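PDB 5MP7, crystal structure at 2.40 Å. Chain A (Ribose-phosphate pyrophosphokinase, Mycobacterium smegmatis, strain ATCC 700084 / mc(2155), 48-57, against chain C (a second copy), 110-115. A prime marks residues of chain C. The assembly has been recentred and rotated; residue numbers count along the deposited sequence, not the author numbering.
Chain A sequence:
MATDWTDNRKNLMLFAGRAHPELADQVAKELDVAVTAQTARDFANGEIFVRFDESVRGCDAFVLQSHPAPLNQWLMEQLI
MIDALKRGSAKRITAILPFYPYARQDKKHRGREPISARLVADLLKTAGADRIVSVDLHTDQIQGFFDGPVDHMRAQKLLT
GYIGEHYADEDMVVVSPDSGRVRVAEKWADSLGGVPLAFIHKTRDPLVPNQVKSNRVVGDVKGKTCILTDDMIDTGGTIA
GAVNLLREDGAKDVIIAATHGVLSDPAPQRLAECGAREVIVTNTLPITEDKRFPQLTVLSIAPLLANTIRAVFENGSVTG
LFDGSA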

# COMPACT_ATOMS: atom_id res chain seq x y z
N ILE A 48 -11.63 10.73 41.02
CA ILE A 48 -11.20 11.88 41.80
C ILE A 48 -9.93 11.58 42.58
O ILE A 48 -9.81 10.53 43.19
CB ILE A 48 -12.32 12.26 42.77
CG1 ILE A 48 -13.56 12.64 41.97
CG2 ILE A 48 -11.95 13.42 43.67
CD1 ILE A 48 -14.80 12.25 42.70
N PHE A 49 -9.02 12.54 42.59
CA PHE A 49 -7.79 12.47 43.34
C PHE A 49 -7.86 13.51 44.44
O PHE A 49 -8.14 14.65 44.18
CB PHE A 49 -6.62 12.79 42.43
CG PHE A 49 -5.29 12.80 43.13
CD1 PHE A 49 -4.87 13.94 43.81
CD2 PHE A 49 -4.46 11.68 43.12
CE1 PHE A 49 -3.65 13.97 44.48
CE2 PHE A 49 -3.23 11.70 43.79
CZ PHE A 49 -2.83 12.85 44.47
N VAL A 50 -7.53 13.12 45.65
CA VAL A 50 -7.60 14.01 46.80
C VAL A 50 -6.32 13.89 47.56
O VAL A 50 -5.88 12.80 47.82
CB VAL A 50 -8.84 13.66 47.67
CG1 VAL A 50 -8.64 13.98 49.15
CG2 VAL A 50 -10.07 14.44 47.18
N ARG A 51 -5.73 15.01 47.97
CA ARG A 51 -4.59 14.97 48.88
C ARG A 51 -4.58 16.17 49.80
O ARG A 51 -4.74 17.27 49.34
CB ARG A 51 -3.30 14.93 48.09
CG ARG A 51 -2.09 14.68 48.98
CD ARG A 51 -0.81 14.65 48.15
NE ARG A 51 -0.70 15.89 47.40
CZ ARG A 51 -0.22 16.03 46.17
NH1 ARG A 51 0.27 14.99 45.49
NH2 ARG A 51 -0.23 17.24 45.62
N PHE A 52 -4.38 15.95 51.09
CA PHE A 52 -4.35 17.06 52.03
C PHE A 52 -2.94 17.61 52.08
O PHE A 52 -1.98 16.86 52.16
CB PHE A 52 -4.84 16.66 53.40
CG PHE A 52 -6.26 16.21 53.40
CD1 PHE A 52 -7.26 17.03 52.91
CD2 PHE A 52 -6.60 14.95 53.90
CE1 PHE A 52 -8.57 16.61 52.90
CE2 PHE A 52 -7.92 14.52 53.89
CZ PHE A 52 -8.90 15.34 53.38
N ASP A 53 -2.82 18.93 52.06
CA ASP A 53 -1.52 19.58 51.97
C ASP A 53 -1.02 20.15 53.29
O ASP A 53 -0.04 20.88 53.31
CB ASP A 53 -1.54 20.58 50.83
CG ASP A 53 -1.68 19.89 49.45
OD1 ASP A 53 -1.17 18.76 49.25
OD2 ASP A 53 -2.32 20.47 48.56
N GLU A 54 -1.66 19.79 54.39
CA GLU A 54 -1.14 20.03 55.73
C GLU A 54 -1.59 18.89 56.63
O GLU A 54 -2.41 18.06 56.20
CB GLU A 54 -1.60 21.39 56.28
CG GLU A 54 -3.05 21.74 55.99
CD GLU A 54 -3.48 23.12 56.53
OE1 GLU A 54 -3.46 23.30 57.76
OE2 GLU A 54 -3.86 24.01 55.71
N SER A 55 -1.05 18.82 57.85
CA SER A 55 -1.36 17.71 58.76
C SER A 55 -2.81 17.73 59.21
O SER A 55 -3.36 18.80 59.46
CB SER A 55 -0.46 17.69 60.00
OG SER A 55 -0.54 16.40 60.65
N VAL A 56 -3.43 16.55 59.30
CA VAL A 56 -4.80 16.44 59.80
C VAL A 56 -4.93 15.55 61.02
O VAL A 56 -6.00 15.37 61.56
CB VAL A 56 -5.73 15.93 58.69
CG1 VAL A 56 -5.68 16.86 57.50
CG2 VAL A 56 -5.37 14.52 58.25
N ARG A 57 -3.82 15.02 61.50
CA ARG A 57 -3.77 14.13 62.66
C ARG A 57 -4.34 14.83 63.89
O ARG A 57 -4.00 15.97 64.17
CB ARG A 57 -2.31 13.67 62.80
CG ARG A 57 -2.03 12.75 63.94
CD ARG A 57 -0.56 12.40 64.08
NE ARG A 57 -0.26 11.15 63.40
CZ ARG A 57 0.23 11.07 62.17
NH1 ARG A 57 0.50 12.17 61.44
NH2 ARG A 57 0.48 9.87 61.66
N ARG C 110 2.95 7.69 50.02
CA ARG C 110 3.55 8.57 51.04
C ARG C 110 2.66 9.78 51.43
O ARG C 110 3.10 10.93 51.38
CB ARG C 110 5.00 8.98 50.65
CG ARG C 110 5.97 7.79 50.37
CD ARG C 110 7.37 7.98 50.99
NE ARG C 110 7.41 7.71 52.43
CZ ARG C 110 8.51 7.67 53.19
NH1 ARG C 110 9.73 7.85 52.66
NH2 ARG C 110 8.40 7.42 54.50
N GLY C 111 1.40 9.47 51.81
CA GLY C 111 0.40 10.36 52.56
C GLY C 111 -0.03 11.58 51.79
O GLY C 111 0.46 11.75 50.68
N ARG C 112 -0.92 12.45 52.26
CA ARG C 112 -2.02 12.21 53.14
C ARG C 112 -3.24 11.99 52.25
O ARG C 112 -4.01 12.91 51.97
CB ARG C 112 -2.28 13.42 54.00
CG ARG C 112 -1.02 13.83 54.74
CD ARG C 112 -1.22 14.78 55.89
NE ARG C 112 0.05 15.35 56.33
CZ ARG C 112 0.77 16.28 55.70
NH1 ARG C 112 0.36 16.82 54.54
NH2 ARG C 112 1.91 16.68 56.24
N GLU C 113 -3.41 10.76 51.83
CA GLU C 113 -4.30 10.40 50.78
C GLU C 113 -5.27 9.35 51.27
O GLU C 113 -5.06 8.71 52.31
CB GLU C 113 -3.47 9.84 49.66
CG GLU C 113 -2.64 10.89 48.96
CD GLU C 113 -2.25 10.47 47.55
OE1 GLU C 113 -3.12 10.53 46.70
OE2 GLU C 113 -1.11 10.11 47.25
N PRO C 114 -6.33 9.12 50.50
CA PRO C 114 -7.20 7.98 50.73
C PRO C 114 -6.67 6.71 50.08
O PRO C 114 -5.84 6.76 49.17
CB PRO C 114 -8.46 8.41 50.02
CG PRO C 114 -7.95 9.19 48.84
CD PRO C 114 -6.75 9.91 49.33
N ILE C 115 -7.19 5.58 50.51
CA ILE C 115 -7.04 4.35 49.76
C ILE C 115 -8.38 4.07 49.14
O ILE C 115 -9.19 3.31 49.63
CB ILE C 115 -6.54 3.18 50.61
CG1 ILE C 115 -5.27 3.60 51.34
CG2 ILE C 115 -6.21 1.99 49.69
CD1 ILE C 115 -4.62 2.56 52.22

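A cis peptide bond joins Gly111′ to Arg112′, and the residue that follows it makes most of this contact. Arg112′ gives up 137 Å² to the strand of chain A and the loop behind it, far more than any other residue in the two stretches. Gly111′ has a positive phi of 64°, a value that by itself favours glycine. The segment illustrates a general principle: a loop without regular secondary structure can still dock on a strand if one residue engages it through both backbone and side chain.

The backbone half of the interaction is the stronger. Phe52 N donates to Arg112′ O at 3.2 Å with an N-H...O angle of 175°, so the amide points almost straight at its acceptor. The side-chain half returns to the same residue, for Arg112′ NH1 donates to Phe52 O at 3.3 Å, but the angle of 143° makes this bond weak. Phe52 is thus held at both its amide and its carbonyl by a single arginine, whose CA-to-CB bond points toward chain A. The two CB atoms lie close as well, with Phe52 CB 4.2 Å from Arg112′ CB.

Beyond Phe52 the strand ends, and the guanidinium runs along the loop that follows. Phe52 O lies at the edge of the group, near its plane, as suits an acceptor, whereas Ser55 CA and Glu54 O sit over one face. This difference explains why proximity is not bonding here: Glu54 O is 3.5 Å from Arg112′ NH1, but the angle is too poor for a hydrogen bond. Ser55 CA, 3.7 Å from Arg112′ NE, adds packing.

Toward the start of the strand, contacts take over from hydrogen bonds. Glu113′ reaches across with its end, bringing OE1 to 3.1 Å from Phe49 CE2, a close approach of a carboxylate oxygen to a ring carbon. The aliphatic part of the same side chain packs on that of Arg51, with Glu113′ CG 3.8 Å from Arg51 CG. Although these residues are of opposite charge, no salt bridge joins them; Arg51 NE instead pairs within its own chain with Asp53 OD1 at 3.4 Å, a salt bridge whose hydrogen bond is weak. Pro114′ completes the contact, its CD lying 3.4 Å from Val50 O and 4.5 Å from Val50 CG1, the latter a loose apolar touch. With no amide hydrogen of its own, the proline can offer Val50 O only packing from its ring.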